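Local coordinates for resiniferatoxin-binding, phosphotriesterase-related protein (Rhodobacter sphaeroides 2.4.1, PDB 3K2G), which binds two zinc ions in a TIM barrel of the phosphotriesterase family and probably hydrolyses phosphoric esters, at residues S25-H30 / G126-M131; K117-S122 / G167-I172; S182-E187 / A217-D222; E282-I287 / K324-R329. One frame throughout, in Å; residues are numbered along the deposited sequence.

Contact 1: S25-H30 / G126-M131; sequences SSALGH and GVQVVM
A thin, partly polar contact, made chiefly by A27 and Q128, joins the loop ahead of strand 31-32 to the start of strand 128-131, away from the zinc site. The two segments stay well apart, L28 and Q128 having the nearest alpha carbons at 7.6 Å, and the Q128 side chain spans the gap. Its CG lies beside the backbone N (chi1 -52°) and the chain runs on straight through CD, which carries the amide across to the backbone carbonyls of the loop. CD ends 3.8 Å from A27 O. Which end of the amide meets this carbonyl is doubtful, and the amide is probably reversed in the model, so any hydrogen bond here is only possible. Both segments frame one part of the TIM barrel's parallel sheet: strand 102-105 lies between 31-32 and 128-131, with H30 bonded by its backbone to R101 and S102, and Q128 to R101 and I103. S102 OG also hydrogen-bonds to L28 O, giving that carbonyl a partner from the middle strand. Apart from the amide, L28 starts off away from the strand but bends back, bringing CD1 to 4.7 Å from V130 CG2, a loose apolar approach. The loop itself turns in a tight, helix-like bend with a backbone bond from L28 N to S25 O (3.2 Å). L28 also packs on P348 and F352 of helix 337-352, while S25 OG bonds to R349 and D353.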
loop_
_atom_site.group_PDB
_atom_site.type_symbol
_atom_site.label_atom_id
_atom_site.label_comp_id
_atom_site.label_asym_id
_atom_site.label_seq_id
_atom_site.Cartn_x
_atom_site.Cartn_y
_atom_site.Cartn_z
ATOM N N SER B 25 -11.436 -13.876 39.036
ATOM C CA SER B 25 -10.993 -13.230 37.799
ATOM C C SER B 25 -11.736 -11.929 37.537
ATOM O O SER B 25 -11.215 -11.035 36.870
ATOM C CB SER B 25 -11.154 -14.170 36.598
ATOM O OG SER B 25 -12.514 -14.439 36.327
ATOM N N SER B 26 -12.947 -11.828 38.078
ATOM C CA SER B 26 -13.773 -10.640 37.910
ATOM C C SER B 26 -13.196 -9.450 38.671
ATOM O O SER B 26 -13.565 -8.303 38.411
ATOM C CB SER B 26 -15.194 -10.916 38.414
ATOM O OG SER B 26 -15.185 -11.272 39.788
ATOM N N ALA B 27 -12.296 -9.728 39.611
ATOM C CA ALA B 27 -11.681 -8.675 40.413
ATOM C C ALA B 27 -10.400 -8.110 39.794
ATOM O O ALA B 27 -9.823 -7.152 40.314
ATOM C CB ALA B 27 -11.388 -9.194 41.813
ATOM N N LEU B 28 -9.957 -8.697 38.687
ATOM C CA LEU B 28 -8.739 -8.227 38.030
ATOM C C LEU B 28 -8.921 -6.778 37.585
ATOM O O LEU B 28 -8.086 -5.930 37.873
ATOM C CB LEU B 28 -8.404 -9.110 36.825
ATOM C CG LEU B 28 -7.009 -8.893 36.232
ATOM C CD1 LEU B 28 -5.945 -9.297 37.256
ATOM C CD2 LEU B 28 -6.859 -9.718 34.961
ATOM N N GLY B 29 -10.015 -6.508 36.879
ATOM C CA GLY B 29 -10.309 -5.159 36.424
ATOM C C GLY B 29 -9.345 -4.540 35.427
ATOM O O GLY B 29 -8.679 -5.243 34.666
ATOM N N HIS B 30 -9.286 -3.208 35.442
ATOM C CA HIS B 30 -8.421 -2.425 34.558
ATOM C C HIS B 30 -6.993 -2.882 34.835
ATOM O O HIS B 30 -6.451 -2.632 35.912
ATOM C CB HIS B 30 -8.596 -0.942 34.874
ATOM C CG HIS B 30 -8.272 -0.035 33.730
ATOM N ND1 HIS B 30 -6.984 0.342 33.418
ATOM C CD2 HIS B 30 -9.073 0.559 32.815
ATOM C CE1 HIS B 30 -7.005 1.131 32.357
ATOM N NE2 HIS B 30 -8.260 1.278 31.972
ATOM N N GLY B 126 -2.132 -0.705 46.801
ATOM C CA GLY B 126 -3.490 -1.207 46.742
ATOM C C GLY B 126 -3.765 -1.837 45.392
ATOM O O GLY B 126 -4.881 -2.258 45.105
ATOM N N VAL B 127 -2.733 -1.893 44.558
ATOM C CA VAL B 127 -2.842 -2.475 43.229
ATOM C C VAL B 127 -2.452 -3.950 43.294
ATOM O O VAL B 127 -1.429 -4.304 43.873
ATOM C CB VAL B 127 -1.918 -1.731 42.227
ATOM C CG1 VAL B 127 -1.868 -2.479 40.898
ATOM C CG2 VAL B 127 -2.425 -0.306 42.019
ATOM N N GLN B 128 -3.278 -4.806 42.706
ATOM C CA GLN B 128 -3.024 -6.244 42.703
ATOM C C GLN B 128 -1.898 -6.579 41.732
ATOM O O GLN B 128 -1.884 -6.099 40.600
ATOM C CB GLN B 128 -4.302 -6.992 42.311
ATOM C CG GLN B 128 -5.502 -6.572 43.142
ATOM C CD GLN B 128 -6.820 -7.098 42.605
ATOM O OE1 GLN B 128 -7.100 -7.004 41.407
ATOM N NE2 GLN B 128 -7.643 -7.640 43.492
ATOM N N VAL B 129 -0.959 -7.405 42.186
ATOM C CA VAL B 129 0.181 -7.800 41.369
ATOM C C VAL B 129 0.282 -9.301 41.115
ATOM O O VAL B 129 0.255 -10.109 42.052
ATOM C CB VAL B 129 1.508 -7.327 42.014
ATOM C CG1 VAL B 129 2.700 -7.839 41.220
ATOM C CG2 VAL B 129 1.532 -5.808 42.080
ATOM N N VAL B 130 0.405 -9.664 39.839
ATOM C CA VAL B 130 0.548 -11.058 39.426
ATOM C C VAL B 130 2.016 -11.283 39.064
ATOM O O VAL B 130 2.600 -10.482 38.330
ATOM C CB VAL B 130 -0.321 -11.379 38.192
ATOM C CG1 VAL B 130 -0.061 -12.803 37.742
ATOM C CG2 VAL B 130 -1.797 -11.191 38.528
HETATM N N MSE B 131 2.597 -12.374 39.567
HETATM C CA MSE B 131 4.010 -12.689 39.334
HETATM C C MSE B 131 4.279 -13.789 38.307
HETATM O O MSE B 131 3.602 -14.825 38.285
HETATM C CB MSE B 131 4.662 -13.061 40.667
HETATM C CG MSE B 131 6.122 -13.509 40.599
HETATM SE SE MSE B 131 6.861 -13.677 42.409
HETATM C CE MSE B 131 5.837 -15.263 42.930
#

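Contact 2: K117-S122 / G167-I172; sequences KLRRIS and GTDARI
R119 reaches from helix 115-125 to the loop before strand 175-178 and meets the carboxylate of D169 there. The arginine chain leaves the helix extended from CG to NE, which carries the guanidinium out to D169; both terminal nitrogens, end-on, donate to the single atom OD1. NH1 to OD1 is a 3.1 Å salt bridge with an N-H...O angle of 148°, and the bond from NH2 to OD1 matches it. OD1 lies in the guanidinium plane, but the carboxylate is turned nearly perpendicular to it (82°): NH1 comes almost in line with the C-O bond and NH2 from above the carboxylate plane, 55° out of it. The close-packed part is at A170, which is buried: its CB sits over one face of the guanidinium near the rim, 3.3 Å from NH2 of R119. T168 OG1 is also close, 3.0 Å from NH1 of R119, but at an angle too poor for a hydrogen bond; it gives D169 OD1 a weak bond. On the solvent side stands the exposed D169. Two N-H groups thus converge on its OD1, while R119 NE hydrogen-bonds to V19 O, which helps to hold the rotation of the group. The link ties one barrel helix to the loop between helix 150-162 and strand 175-178, in the outer layer of the TIM barrel.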
loop_
_atom_site.group_PDB
_atom_site.type_symbol
_atom_site.label_atom_id
_atom_site.label_comp_id
_atom_site.label_asym_id
_atom_site.label_seq_id
_atom_site.Cartn_x
_atom_site.Cartn_y
_atom_site.Cartn_z
ATOM N N LYS B 117 9.491 -7.699 47.290
ATOM C CA LYS B 117 9.297 -6.335 46.814
ATOM C C LYS B 117 7.894 -6.151 46.246
ATOM O O LYS B 117 7.208 -5.180 46.569
ATOM C CB LYS B 117 10.328 -5.998 45.735
ATOM C CG LYS B 117 11.786 -6.051 46.184
ATOM C CD LYS B 117 12.689 -5.547 45.055
ATOM C CE LYS B 117 14.172 -5.711 45.355
ATOM N NZ LYS B 117 14.634 -4.845 46.475
ATOM N N LEU B 118 7.472 -7.088 45.399
ATOM C CA LEU B 118 6.145 -7.027 44.795
ATOM C C LEU B 118 5.051 -6.900 45.854
ATOM O O LEU B 118 4.115 -6.118 45.698
ATOM C CB LEU B 118 5.887 -8.273 43.932
ATOM C CG LEU B 118 6.743 -8.457 42.674
ATOM C CD1 LEU B 118 6.185 -9.600 41.840
ATOM C CD2 LEU B 118 6.749 -7.166 41.860
ATOM N N ARG B 119 5.169 -7.669 46.933
ATOM C CA ARG B 119 4.176 -7.617 48.000
ATOM C C ARG B 119 4.146 -6.254 48.689
ATOM O O ARG B 119 3.079 -5.750 49.050
ATOM C CB ARG B 119 4.438 -8.732 49.016
ATOM C CG ARG B 119 3.905 -10.088 48.563
ATOM C CD ARG B 119 4.285 -11.214 49.510
ATOM N NE ARG B 119 3.490 -12.415 49.250
ATOM C CZ ARG B 119 3.637 -13.573 49.888
ATOM N NH1 ARG B 119 4.560 -13.704 50.832
ATOM N NH2 ARG B 119 2.849 -14.600 49.589
ATOM N N ARG B 120 5.312 -5.647 48.870
ATOM C CA ARG B 120 5.351 -4.337 49.504
ATOM C C ARG B 120 4.677 -3.339 48.567
ATOM O O ARG B 120 3.934 -2.461 49.006
ATOM C CB ARG B 120 6.794 -3.907 49.782
ATOM C CG ARG B 120 6.902 -2.494 50.335
ATOM C CD ARG B 120 8.343 -2.070 50.542
ATOM N NE ARG B 120 8.446 -0.618 50.668
ATOM C CZ ARG B 120 9.591 0.058 50.691
ATOM N NH1 ARG B 120 10.750 -0.581 50.601
ATOM N NH2 ARG B 120 9.575 1.380 50.788
ATOM N N ILE B 121 4.926 -3.488 47.270
ATOM C CA ILE B 121 4.328 -2.592 46.289
ATOM C C ILE B 121 2.809 -2.745 46.270
ATOM O O ILE B 121 2.078 -1.755 46.298
ATOM C CB ILE B 121 4.893 -2.857 44.877
ATOM C CG1 ILE B 121 6.403 -2.594 44.876
ATOM C CG2 ILE B 121 4.187 -1.976 43.862
ATOM C CD1 ILE B 121 7.087 -2.896 43.567
ATOM N N SER B 122 2.333 -3.986 46.233
ATOM C CA SER B 122 0.895 -4.229 46.219
ATOM C C SER B 122 0.279 -3.737 47.524
ATOM O O SER B 122 -0.809 -3.165 47.530
ATOM C CB SER B 122 0.596 -5.721 46.040
ATOM O OG SER B 122 1.011 -6.469 47.168
ATOM N N GLY B 167 11.873 -18.866 48.235
ATOM C CA GLY B 167 11.871 -18.940 49.686
ATOM C C GLY B 167 10.623 -18.429 50.379
ATOM O O GLY B 167 10.522 -18.514 51.603
ATOM N N THR B 168 9.673 -17.902 49.612
ATOM C CA THR B 168 8.428 -17.388 50.174
ATOM C C THR B 168 7.262 -18.302 49.798
ATOM O O THR B 168 7.444 -19.275 49.061
ATOM C CB THR B 168 8.111 -15.974 49.644
ATOM O OG1 THR B 168 7.050 -15.401 50.419
ATOM C CG2 THR B 168 7.662 -16.038 48.194
ATOM N N ASP B 169 6.070 -17.988 50.300
ATOM C CA ASP B 169 4.885 -18.785 49.988
ATOM C C ASP B 169 4.063 -18.099 48.902
ATOM O O ASP B 169 2.917 -18.467 48.638
ATOM C CB ASP B 169 4.031 -19.014 51.243
ATOM C CG ASP B 169 3.465 -17.731 51.814
ATOM O OD1 ASP B 169 4.039 -16.654 51.560
ATOM O OD2 ASP B 169 2.447 -17.804 52.535
ATOM N N ALA B 170 4.659 -17.090 48.276
ATOM C CA ALA B 170 3.990 -16.379 47.198
ATOM C C ALA B 170 4.047 -17.306 45.990
ATOM O O ALA B 170 5.098 -17.861 45.676
ATOM C CB ALA B 170 4.708 -15.070 46.900
ATOM N N ARG B 171 2.914 -17.483 45.323
ATOM C CA ARG B 171 2.862 -18.353 44.160
ATOM C C ARG B 171 2.674 -17.554 42.872
ATOM O O ARG B 171 2.143 -16.443 42.893
ATOM C CB ARG B 171 1.751 -19.389 44.348
ATOM C CG ARG B 171 2.070 -20.368 45.471
ATOM C CD ARG B 171 0.955 -21.354 45.719
ATOM N NE ARG B 171 -0.179 -20.738 46.394
ATOM C CZ ARG B 171 -1.278 -21.395 46.750
ATOM N NH1 ARG B 171 -1.385 -22.693 46.490
ATOM N NH2 ARG B 171 -2.264 -20.760 47.368
ATOM N N ILE B 172 3.136 -18.114 41.757
ATOM C CA ILE B 172 3.029 -17.432 40.473
ATOM C C ILE B 172 1.625 -17.537 39.903
ATOM O O ILE B 172 0.886 -18.468 40.218
ATOM C CB ILE B 172 4.034 -17.994 39.449
ATOM C CG1 ILE B 172 3.773 -19.487 39.217
ATOM C CG2 ILE B 172 5.459 -17.765 39.944
ATOM C CD1 ILE B 172 4.642 -20.098 38.131
#

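Contact 3: S182-E187 / A217-D222; sequences SDFTAE and AHRVLD
R219 lays its guanidinium over one face of the F184 ring, off centre and toward the CD1 edge. CZ of R219 is 4.0 Å from the centroid of the F184 ring and 32° off the ring normal, an off-centre cation-pi contact with the two planes tilted by 33°. The arginine runs extended from CG to NE across the rim, with CD 3.5 Å from F184 CE1, and NE equally close to F184 CD1, so methylene packing and charge share the same edge of the ring. NH1 reaches back over the root of the side chain, 3.7 Å from F184 CB. On the same edge, F184 CE1 also meets V220 CG2 at 4.2 Å, obliquely. F184 itself sits in a left-handed backbone conformation just ahead of helix 186-202, and CG stands anti to its backbone N, which swings the ring toward helix 217-226. These two helices follow neighbouring strands 175-178 and 206-208 of the TIM barrel, and the contact joins the loop leading into helix 186-202 to helix 217-226. T185 begins the first helix as its N-cap: its side chain caps a backbone N beyond E187 while T185 N bonds to E188 OE1, the two halves of a capping box. V220 packs on L192 of helix 186-202, on L210, and on L236 of strand 234-236, with its side chain about 9 Å from that of the zinc ligand H209. R219 is exposed, and its NH2 forms a long, weak ion pair with E189.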
loop_
_atom_site.group_PDB
_atom_site.type_symbol
_atom_site.label_atom_id
_atom_site.label_comp_id
_atom_site.label_asym_id
_atom_site.label_seq_id
_atom_site.Cartn_x
_atom_site.Cartn_y
_atom_site.Cartn_z
ATOM N N SER B 182 16.455 -13.488 18.674
ATOM C CA SER B 182 16.394 -13.610 17.224
ATOM C C SER B 182 17.192 -14.834 16.771
ATOM O O SER B 182 17.011 -15.330 15.662
ATOM C CB SER B 182 16.946 -12.343 16.561
ATOM O OG SER B 182 18.272 -12.075 16.986
ATOM N N ASP B 183 18.070 -15.321 17.641
ATOM C CA ASP B 183 18.886 -16.494 17.339
ATOM C C ASP B 183 18.155 -17.776 17.730
ATOM O O ASP B 183 18.436 -18.847 17.194
ATOM C CB ASP B 183 20.224 -16.424 18.083
ATOM C CG ASP B 183 21.110 -15.296 17.588
ATOM O OD1 ASP B 183 21.328 -15.206 16.363
ATOM O OD2 ASP B 183 21.594 -14.502 18.421
ATOM N N PHE B 184 17.220 -17.657 18.669
ATOM C CA PHE B 184 16.437 -18.797 19.137
ATOM C C PHE B 184 17.372 -19.968 19.425
ATOM O O PHE B 184 17.266 -21.025 18.806
ATOM C CB PHE B 184 15.413 -19.187 18.065
ATOM C CG PHE B 184 14.169 -19.837 18.610
ATOM C CD1 PHE B 184 12.981 -19.783 17.890
ATOM C CD2 PHE B 184 14.178 -20.499 19.835
ATOM C CE1 PHE B 184 11.820 -20.378 18.378
ATOM C CE2 PHE B 184 13.020 -21.098 20.332
ATOM C CZ PHE B 184 11.838 -21.035 19.599
ATOM N N THR B 185 18.285 -19.767 20.371
ATOM C CA THR B 185 19.260 -20.791 20.724
ATOM C C THR B 185 18.637 -22.056 21.296
ATOM O O THR B 185 17.482 -22.063 21.721
ATOM C CB THR B 185 20.280 -20.264 21.743
ATOM O OG1 THR B 185 19.640 -20.088 23.009
ATOM C CG2 THR B 185 20.852 -18.933 21.283
ATOM N N ALA B 186 19.423 -23.128 21.299
ATOM C CA ALA B 186 18.974 -24.409 21.814
ATOM C C ALA B 186 18.541 -24.272 23.269
ATOM O O ALA B 186 17.585 -24.910 23.705
ATOM C CB ALA B 186 20.091 -25.434 21.692
ATOM N N GLU B 187 19.252 -23.433 24.016
ATOM C CA GLU B 187 18.944 -23.208 25.421
ATOM C C GLU B 187 17.583 -22.531 25.562
ATOM O O GLU B 187 16.781 -22.897 26.419
ATOM C CB GLU B 187 20.019 -22.328 26.070
ATOM C CG GLU B 187 21.443 -22.883 25.983
ATOM C CD GLU B 187 22.003 -22.909 24.559
ATOM O OE1 GLU B 187 22.138 -21.829 23.942
ATOM O OE2 GLU B 187 22.312 -24.014 24.059
ATOM N N ALA B 217 7.413 -15.607 15.634
ATOM C CA ALA B 217 6.184 -15.963 16.345
ATOM C C ALA B 217 5.530 -17.288 15.945
ATOM O O ALA B 217 5.111 -18.057 16.814
ATOM C CB ALA B 217 5.171 -14.830 16.228
ATOM N N HIS B 218 5.425 -17.562 14.646
ATOM C CA HIS B 218 4.804 -18.811 14.221
ATOM C C HIS B 218 5.640 -20.020 14.642
ATOM O O HIS B 218 5.091 -21.068 14.976
ATOM C CB HIS B 218 4.558 -18.812 12.709
ATOM C CG HIS B 218 3.295 -18.111 12.304
ATOM N ND1 HIS B 218 2.042 -18.591 12.619
ATOM C CD2 HIS B 218 3.092 -16.951 11.634
ATOM C CE1 HIS B 218 1.124 -17.758 12.165
ATOM N NE2 HIS B 218 1.735 -16.753 11.563
ATOM N N ARG B 219 6.963 -19.879 14.637
ATOM C CA ARG B 219 7.823 -20.982 15.059
ATOM C C ARG B 219 7.640 -21.188 16.565
ATOM O O ARG B 219 7.678 -22.319 17.062
ATOM C CB ARG B 219 9.295 -20.679 14.754
ATOM C CG ARG B 219 10.247 -21.745 15.290
ATOM C CD ARG B 219 11.715 -21.429 15.022
ATOM N NE ARG B 219 12.593 -22.425 15.637
ATOM C CZ ARG B 219 13.921 -22.346 15.666
ATOM N NH1 ARG B 219 14.539 -21.310 15.113
ATOM N NH2 ARG B 219 14.631 -23.302 16.255
ATOM N N VAL B 220 7.446 -20.085 17.286
ATOM C CA VAL B 220 7.236 -20.131 18.732
ATOM C C VAL B 220 5.941 -20.873 19.026
ATOM O O VAL B 220 5.916 -21.767 19.870
ATOM C CB VAL B 220 7.140 -18.705 19.363
ATOM C CG1 VAL B 220 6.440 -18.769 20.722
ATOM C CG2 VAL B 220 8.532 -18.115 19.544
ATOM N N LEU B 221 4.866 -20.503 18.330
ATOM C CA LEU B 221 3.577 -21.157 18.542
ATOM C C LEU B 221 3.615 -22.622 18.117
ATOM O O LEU B 221 2.948 -23.466 18.723
ATOM C CB LEU B 221 2.461 -20.423 17.792
ATOM C CG LEU B 221 2.124 -19.017 18.305
ATOM C CD1 LEU B 221 0.904 -18.474 17.554
ATOM C CD2 LEU B 221 1.846 -19.054 19.811
ATOM N N ASP B 222 4.390 -22.925 17.079
ATOM C CA ASP B 222 4.514 -24.305 16.612
ATOM C C ASP B 222 5.073 -25.157 17.752
ATOM O O ASP B 222 4.621 -26.280 17.985
ATOM C CB ASP B 222 5.465 -24.400 15.409
ATOM C CG ASP B 222 4.817 -23.965 14.097
ATOM O OD1 ASP B 222 3.621 -23.609 14.090
ATOM O OD2 ASP B 222 5.519 -23.984 13.065
#

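Contact 4: E282-I287 / K324-R329; sequences EVARAI and KHFLPR
F326 of helix 321-332 pushes its ring tip between V283, A284 and I287 of helix 280-292. CB points toward the other helix, and with CG anti to the backbone N (chi1 -168°) the ring continues straight across; CB and CG bridge the gap without closely approaching the partner segment. Along one side of the ring, CE1 comes within 4.3 Å of A284 CB. On the other, CE2 lies 3.9 Å from I287 CD1, a methyl that meets the ring edge in its plane from the opposite direction. CZ, the leading atom, is equally near I287 CD1 and also approaches V283 CG1 at 4.2 Å, obliquely. The contact is wholly apolar and buried, and the ring occupies a wide interval: the short helix axes come no nearer than 10.9 Å and cross at -51°. The helices follow successive strands 258-261 and 299-301 of the TIM barrel. I287 packs beneath on F261, I299 and L301, and F326 also meets L301, so the ring joins the helix layer to the barrel wall. Helix 321-332 is irregular here, with a wider pi-type turn at K324-F326 and a kink at P328, whose N has no bond to the turn before. One turn on, R329 points the same way, and its NH1 forms a salt bridge with D281. On the outer flank K324 and H325 bond to E68 of a third subunit, and R329 NH2 to Q276 of that subunit.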
loop_
_atom_site.group_PDB
_atom_site.type_symbol
_atom_site.label_atom_id
_atom_site.label_comp_id
_atom_site.label_asym_id
_atom_site.label_seq_id
_atom_site.Cartn_x
_atom_site.Cartn_y
_atom_site.Cartn_z
ATOM N N GLU B 282 1.156 4.437 14.551
ATOM C CA GLU B 282 1.342 3.266 13.698
ATOM C C GLU B 282 0.750 2.033 14.376
ATOM O O GLU B 282 0.126 1.195 13.730
ATOM C CB GLU B 282 2.827 3.031 13.419
ATOM C CG GLU B 282 3.485 4.092 12.547
ATOM C CD GLU B 282 4.983 3.884 12.431
ATOM O OE1 GLU B 282 5.661 3.909 13.477
ATOM O OE2 GLU B 282 5.483 3.692 11.303
ATOM N N VAL B 283 0.950 1.929 15.685
ATOM C CA VAL B 283 0.426 0.802 16.442
ATOM C C VAL B 283 -1.095 0.869 16.521
ATOM O O VAL B 283 -1.774 -0.149 16.377
ATOM C CB VAL B 283 1.022 0.772 17.862
ATOM C CG1 VAL B 283 0.279 -0.234 18.733
ATOM C CG2 VAL B 283 2.498 0.404 17.775
ATOM N N ALA B 284 -1.628 2.066 16.753
ATOM C CA ALA B 284 -3.073 2.241 16.830
ATOM C C ALA B 284 -3.703 1.734 15.537
ATOM O O ALA B 284 -4.694 1.010 15.567
ATOM C CB ALA B 284 -3.427 3.714 17.044
ATOM N N ARG B 285 -3.121 2.106 14.400
ATOM C CA ARG B 285 -3.658 1.662 13.117
ATOM C C ARG B 285 -3.605 0.146 12.970
ATOM O O ARG B 285 -4.535 -0.457 12.437
ATOM C CB ARG B 285 -2.917 2.318 11.951
ATOM C CG ARG B 285 -3.379 3.729 11.635
ATOM C CD ARG B 285 -2.951 4.137 10.223
ATOM N NE ARG B 285 -1.498 4.220 10.093
ATOM C CZ ARG B 285 -0.756 5.200 10.606
ATOM N NH1 ARG B 285 -1.330 6.188 11.280
ATOM N NH2 ARG B 285 0.560 5.188 10.454
ATOM N N ALA B 286 -2.520 -0.469 13.435
ATOM C CA ALA B 286 -2.383 -1.919 13.352
ATOM C C ALA B 286 -3.461 -2.585 14.209
ATOM O O ALA B 286 -4.017 -3.621 13.839
ATOM C CB ALA B 286 -1.001 -2.348 13.829
ATOM N N ILE B 287 -3.738 -1.978 15.359
ATOM C CA ILE B 287 -4.747 -2.486 16.279
ATOM C C ILE B 287 -6.131 -2.364 15.640
ATOM O O ILE B 287 -6.950 -3.280 15.730
ATOM C CB ILE B 287 -4.699 -1.705 17.620
ATOM C CG1 ILE B 287 -3.403 -2.049 18.369
ATOM C CG2 ILE B 287 -5.913 -2.028 18.468
ATOM C CD1 ILE B 287 -3.147 -1.196 19.609
ATOM N N LYS B 324 -4.260 6.980 30.334
ATOM C CA LYS B 324 -4.517 8.405 30.192
ATOM C C LYS B 324 -4.320 8.974 28.792
ATOM O O LYS B 324 -5.030 9.895 28.382
ATOM C CB LYS B 324 -3.632 9.174 31.178
ATOM C CG LYS B 324 -4.053 10.621 31.405
ATOM C CD LYS B 324 -2.948 11.428 32.082
ATOM C CE LYS B 324 -2.471 10.790 33.374
ATOM N NZ LYS B 324 -1.391 11.615 33.984
ATOM N N HIS B 325 -3.379 8.420 28.041
ATOM C CA HIS B 325 -3.104 8.967 26.727
ATOM C C HIS B 325 -3.342 8.065 25.522
ATOM O O HIS B 325 -3.846 8.531 24.504
ATOM C CB HIS B 325 -1.676 9.515 26.725
ATOM C CG HIS B 325 -1.454 10.597 27.739
ATOM N ND1 HIS B 325 -1.947 11.876 27.585
ATOM C CD2 HIS B 325 -0.820 10.584 28.935
ATOM C CE1 HIS B 325 -1.624 12.603 28.638
ATOM N NE2 HIS B 325 -0.940 11.843 29.473
ATOM N N PHE B 326 -3.010 6.784 25.622
ATOM C CA PHE B 326 -3.218 5.915 24.476
ATOM C C PHE B 326 -4.691 5.591 24.213
ATOM O O PHE B 326 -5.123 5.601 23.061
ATOM C CB PHE B 326 -2.405 4.619 24.604
ATOM C CG PHE B 326 -2.354 3.813 23.327
ATOM C CD1 PHE B 326 -1.813 4.355 22.162
ATOM C CD2 PHE B 326 -2.858 2.515 23.285
ATOM C CE1 PHE B 326 -1.781 3.612 20.972
ATOM C CE2 PHE B 326 -2.831 1.770 22.110
ATOM C CZ PHE B 326 -2.293 2.316 20.950
ATOM N N LEU B 327 -5.468 5.314 25.257
ATOM C CA LEU B 327 -6.881 5.001 25.047
ATOM C C LEU B 327 -7.531 6.136 24.244
ATOM O O LEU B 327 -8.216 5.887 23.252
ATOM C CB LEU B 327 -7.592 4.762 26.389
ATOM C CG LEU B 327 -7.014 3.594 27.217
ATOM C CD1 LEU B 327 -7.906 3.317 28.424
ATOM C CD2 LEU B 327 -6.892 2.336 26.364
ATOM N N PRO B 328 -7.309 7.400 24.649
ATOM C CA PRO B 328 -7.898 8.518 23.902
ATOM C C PRO B 328 -7.434 8.519 22.431
ATOM O O PRO B 328 -8.191 8.895 21.535
ATOM C CB PRO B 328 -7.402 9.740 24.672
ATOM C CG PRO B 328 -7.326 9.229 26.086
ATOM C CD PRO B 328 -6.696 7.870 25.906
ATOM N N ARG B 329 -6.195 8.094 22.187
ATOM C CA ARG B 329 -5.653 8.030 20.827
ATOM C C ARG B 329 -6.413 6.958 20.035
ATOM O O ARG B 329 -6.756 7.163 18.873
ATOM C CB ARG B 329 -4.158 7.687 20.862
ATOM C CG ARG B 329 -3.467 7.651 19.498
ATOM C CD ARG B 329 -2.014 7.189 19.625
ATOM N NE ARG B 329 -1.189 8.139 20.372
ATOM C CZ ARG B 329 -0.713 9.281 19.875
ATOM N NH1 ARG B 329 -0.971 9.628 18.620
ATOM N NH2 ARG B 329 0.021 10.084 20.638
#

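Contacts 1 and 2 lie on the same side of the chain's centre and touch, V127 O and M131 packing against S122 and the 167-172 loop; helix 115-125 leads into strand 128-131. Their chemistry is polar and partly exposed, a side-chain amide near backbone carbonyls in contact 1 and a salt bridge in contact 2. Contact 3 is mixed, its phenylalanine buried beneath an exposed arginine. Contact 4 is the only wholly apolar one; both 3 and 4 are buried, and both have another subunit nearby. Contact 4 joins two successive helices, contact 3 the lead-in to one helix with the next helix; their nearest atoms are about 14 Å apart. Contacts 1 and 4 meet at H30 and L327.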